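Local coordinates for transcriptional regulator, TetR family (Myxococcus xanthus, PDB 5K7F), which probably represses transcription as a TetR-type DNA-binding regulator that responds to isovaleryl coenzyme A in the control of alternative isovaleryl coenzyme A biosynthesis, at residues Leu22-Cys30 and Trp108-Leu116. Numbering follows the deposited sequence.
Sequences LETAARLIC and WSKEVIIIL
The carboxylate of Glu23 approaches the indole of Trp108 obliquely, their planes 41° apart, with Glu23 OE2 3.8 Å from Trp108 CE3. Ser109 CB lies above one face of that indole, offset toward its rim. Glu23 OE2 is also hydrogen-bonded to Tyr70 OH on helix 60-83, which ties the acid to a third helix. Farther along, the guanidinium of Arg27 has the backbone Glu23 O over the centre of one face and Thr24 N nearer the rim. It stands almost perpendicular to the carboxylate of Glu111, and Arg27 NH1 stays 4.3 Å from Glu111 OE1, too far for a salt bridge although the opposite charges should still attract. The nearer approach is made by the aliphatic part of the arginine, Arg27 CG lying 3.7 Å from Glu111 OE1. Glu111 is bent at chi2 (100°), and Lys110 NZ meets Glu111 OE2 at 2.9 Å from above the carboxylate plane, in a salt bridge within segment 108-116. The axes of segments 22-30 and 110-116 come within 8.4 Å and cross at 64°, joining the N-terminal helix of the TetR DNA-binding domain to the C-terminal domain, which in TetR regulators holds the effector; as in relatives, this junction probably takes part in relaying its binding to the DNA-binding domain. Small Ala26 permits this close approach: Ile115 CD1 rests 3.5 Å from Ala26 CA and also touches Ile29 CG2, the two isoleucines crossing at about a right angle. Val112 CG2 packs against Ala26 CB from the preceding turn, while Leu64 of helix 60-83 also touches Ile115. At the C-terminal end of segment 22-30, Cys30 SG, anti to its carbonyl carbon, reaches across to Glu111 CB at 3.8 Å and to Ile114 CG2 and Ile115 CG1.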
loop_
_atom_site.group_PDB
_atom_site.type_symbol
_atom_site.label_atom_id
_atom_site.label_comp_id
_atom_site.label_asym_id
_atom_site.label_seq_id
_atom_site.Cartn_x
_atom_site.Cartn_y
_atom_site.Cartn_z
ATOM N N LEU A 22 21.997 1.479 -8.083
ATOM C CA LEU A 22 20.536 1.343 -8.122
ATOM C C LEU A 22 19.889 1.867 -6.844
ATOM O O LEU A 22 18.793 2.461 -6.892
ATOM C CB LEU A 22 20.119 -0.112 -8.326
ATOM C CG LEU A 22 20.620 -0.817 -9.573
ATOM C CD1 LEU A 22 20.084 -2.199 -9.661
ATOM C CD2 LEU A 22 20.290 -0.033 -10.822
ATOM N N GLU A 23 20.564 1.676 -5.705
ATOM C CA GLU A 23 20.060 2.145 -4.420
ATOM C C GLU A 23 20.111 3.657 -4.348
ATOM O O GLU A 23 19.199 4.293 -3.806
ATOM C CB GLU A 23 20.882 1.528 -3.270
ATOM C CG GLU A 23 20.652 0.001 -3.101
ATOM C CD GLU A 23 21.659 -0.680 -2.198
ATOM O OE1 GLU A 23 22.354 0.032 -1.437
ATOM O OE2 GLU A 23 21.722 -1.929 -2.223
ATOM N N THR A 24 21.178 4.241 -4.895
ATOM C CA THR A 24 21.314 5.691 -4.921
ATOM C C THR A 24 20.259 6.290 -5.844
ATOM O O THR A 24 19.577 7.244 -5.486
ATOM C CB THR A 24 22.752 6.082 -5.339
ATOM O OG1 THR A 24 23.709 5.655 -4.354
ATOM C CG2 THR A 24 22.873 7.588 -5.532
ATOM N N ALA A 25 20.082 5.699 -7.025
ATOM C CA ALA A 25 19.034 6.133 -7.943
ATOM C C ALA A 25 17.647 6.004 -7.324
ATOM O O ALA A 25 16.799 6.888 -7.493
ATOM C CB ALA A 25 19.131 5.315 -9.223
ATOM N N ALA A 26 17.383 4.882 -6.643
ATOM C CA ALA A 26 16.094 4.699 -5.975
ATOM C C ALA A 26 15.841 5.803 -4.946
ATOM O O ALA A 26 14.727 6.335 -4.859
ATOM C CB ALA A 26 16.027 3.326 -5.304
ATOM N N ARG A 27 16.855 6.142 -4.144
ATOM C CA ARG A 27 16.737 7.291 -3.242
ATOM C C ARG A 27 16.311 8.564 -3.992
ATOM O O ARG A 27 15.332 9.229 -3.622
ATOM C CB ARG A 27 18.058 7.517 -2.499
ATOM C CG ARG A 27 18.287 6.569 -1.371
ATOM C CD ARG A 27 19.417 7.071 -0.479
ATOM N NE ARG A 27 20.724 6.560 -0.908
ATOM C CZ ARG A 27 21.154 5.311 -0.690
ATOM N NH1 ARG A 27 20.378 4.429 -0.055
ATOM N NH2 ARG A 27 22.361 4.927 -1.116
ATOM N N LEU A 28 17.039 8.938 -5.042
ATOM C CA LEU A 28 16.692 10.178 -5.735
ATOM C C LEU A 28 15.281 10.113 -6.314
ATOM O O LEU A 28 14.507 11.084 -6.228
ATOM C CB LEU A 28 17.708 10.458 -6.845
ATOM C CG LEU A 28 19.131 10.723 -6.412
ATOM C CD1 LEU A 28 20.020 10.821 -7.654
ATOM C CD2 LEU A 28 19.229 11.992 -5.617
ATOM N N ILE A 29 14.916 8.973 -6.899
ATOM C CA ILE A 29 13.602 8.870 -7.533
ATOM C C ILE A 29 12.504 9.031 -6.489
ATOM O O ILE A 29 11.494 9.712 -6.722
ATOM C CB ILE A 29 13.470 7.537 -8.293
ATOM C CG1 ILE A 29 14.275 7.587 -9.590
ATOM C CG2 ILE A 29 12.022 7.273 -8.648
ATOM C CD1 ILE A 29 14.422 6.238 -10.287
ATOM N N CYS A 30 12.677 8.402 -5.325
ATOM C CA CYS A 30 11.702 8.567 -4.255
ATOM C C CYS A 30 11.674 9.998 -3.727
ATOM O O CYS A 30 10.617 10.475 -3.307
ATOM C CB CYS A 30 11.996 7.580 -3.125
ATOM S SG CYS A 30 11.435 5.917 -3.508
ATOM N N TRP A 108 18.737 0.402 3.766
ATOM C CA TRP A 108 19.388 0.192 2.472
ATOM C C TRP A 108 18.465 -0.378 1.404
ATOM O O TRP A 108 18.749 -0.198 0.221
ATOM C CB TRP A 108 20.638 -0.697 2.586
ATOM C CG TRP A 108 20.456 -2.102 3.037
ATOM C CD1 TRP A 108 20.525 -2.572 4.320
ATOM C CD2 TRP A 108 20.175 -3.235 2.208
ATOM N NE1 TRP A 108 20.310 -3.933 4.340
ATOM C CE2 TRP A 108 20.122 -4.365 3.052
ATOM C CE3 TRP A 108 20.010 -3.413 0.829
ATOM C CZ2 TRP A 108 19.871 -5.651 2.567
ATOM C CZ3 TRP A 108 19.763 -4.713 0.345
ATOM C CH2 TRP A 108 19.686 -5.797 1.216
ATOM N N SER A 109 17.365 -1.044 1.769
ATOM C CA SER A 109 16.511 -1.695 0.787
ATOM C C SER A 109 15.174 -0.988 0.574
ATOM O O SER A 109 14.499 -1.279 -0.408
ATOM C CB SER A 109 16.257 -3.153 1.215
ATOM O OG SER A 109 15.715 -3.190 2.527
ATOM N N LYS A 110 14.791 -0.047 1.440
ATOM C CA LYS A 110 13.393 0.384 1.484
ATOM C C LYS A 110 12.950 1.115 0.217
ATOM O O LYS A 110 11.805 0.967 -0.207
ATOM C CB LYS A 110 13.150 1.250 2.726
ATOM C CG LYS A 110 13.891 2.538 2.795
ATOM C CD LYS A 110 13.856 3.101 4.220
ATOM C CE LYS A 110 14.551 4.464 4.281
ATOM N NZ LYS A 110 13.723 5.525 3.664
ATOM N N GLU A 111 13.816 1.927 -0.405
ATOM C CA GLU A 111 13.356 2.686 -1.563
ATOM C C GLU A 111 13.301 1.826 -2.819
ATOM O O GLU A 111 12.419 2.032 -3.654
ATOM C CB GLU A 111 14.239 3.899 -1.814
ATOM C CG GLU A 111 14.085 4.944 -0.742
ATOM C CD GLU A 111 15.195 4.901 0.277
ATOM O OE1 GLU A 111 16.107 4.049 0.157
ATOM O OE2 GLU A 111 15.150 5.727 1.204
ATOM N N VAL A 112 14.240 0.880 -2.977
ATOM C CA VAL A 112 14.136 -0.107 -4.062
ATOM C C VAL A 112 12.768 -0.786 -4.021
ATOM O O VAL A 112 12.097 -0.944 -5.048
ATOM C CB VAL A 112 15.295 -1.127 -3.981
ATOM C CG1 VAL A 112 15.124 -2.294 -4.975
ATOM C CG2 VAL A 112 16.626 -0.449 -4.268
ATOM N N ILE A 113 12.315 -1.176 -2.832
ATOM C CA ILE A 113 11.071 -1.933 -2.744
ATOM C C ILE A 113 9.871 -1.017 -3.001
ATOM O O ILE A 113 8.871 -1.424 -3.592
ATOM C CB ILE A 113 10.982 -2.638 -1.376
ATOM C CG1 ILE A 113 12.222 -3.535 -1.106
ATOM C CG2 ILE A 113 9.663 -3.389 -1.206
ATOM C CD1 ILE A 113 12.477 -4.671 -2.155
ATOM N N ILE A 114 9.936 0.232 -2.541
ATOM C CA ILE A 114 8.876 1.183 -2.836
ATOM C C ILE A 114 8.694 1.321 -4.347
ATOM O O ILE A 114 7.560 1.339 -4.861
ATOM C CB ILE A 114 9.221 2.531 -2.175
ATOM C CG1 ILE A 114 9.123 2.374 -0.653
ATOM C CG2 ILE A 114 8.354 3.663 -2.708
ATOM C CD1 ILE A 114 9.654 3.577 0.090
ATOM N N ILE A 115 9.805 1.437 -5.079
ATOM C CA ILE A 115 9.693 1.652 -6.513
ATOM C C ILE A 115 9.116 0.420 -7.192
ATOM O O ILE A 115 8.321 0.528 -8.141
ATOM C CB ILE A 115 11.053 2.062 -7.090
ATOM C CG1 ILE A 115 11.354 3.500 -6.683
ATOM C CG2 ILE A 115 11.082 1.901 -8.602
ATOM C CD1 ILE A 115 12.805 3.851 -6.829
ATOM N N LEU A 116 9.469 -0.764 -6.687
ATOM C CA LEU A 116 8.934 -2.022 -7.200
ATOM C C LEU A 116 7.408 -2.022 -7.274
ATOM O O LEU A 116 6.822 -2.615 -8.190
ATOM C CB LEU A 116 9.422 -3.152 -6.309
ATOM C CG LEU A 116 8.987 -4.552 -6.661
ATOM C CD1 LEU A 116 9.373 -4.924 -8.104
ATOM C CD2 LEU A 116 9.659 -5.469 -5.634
#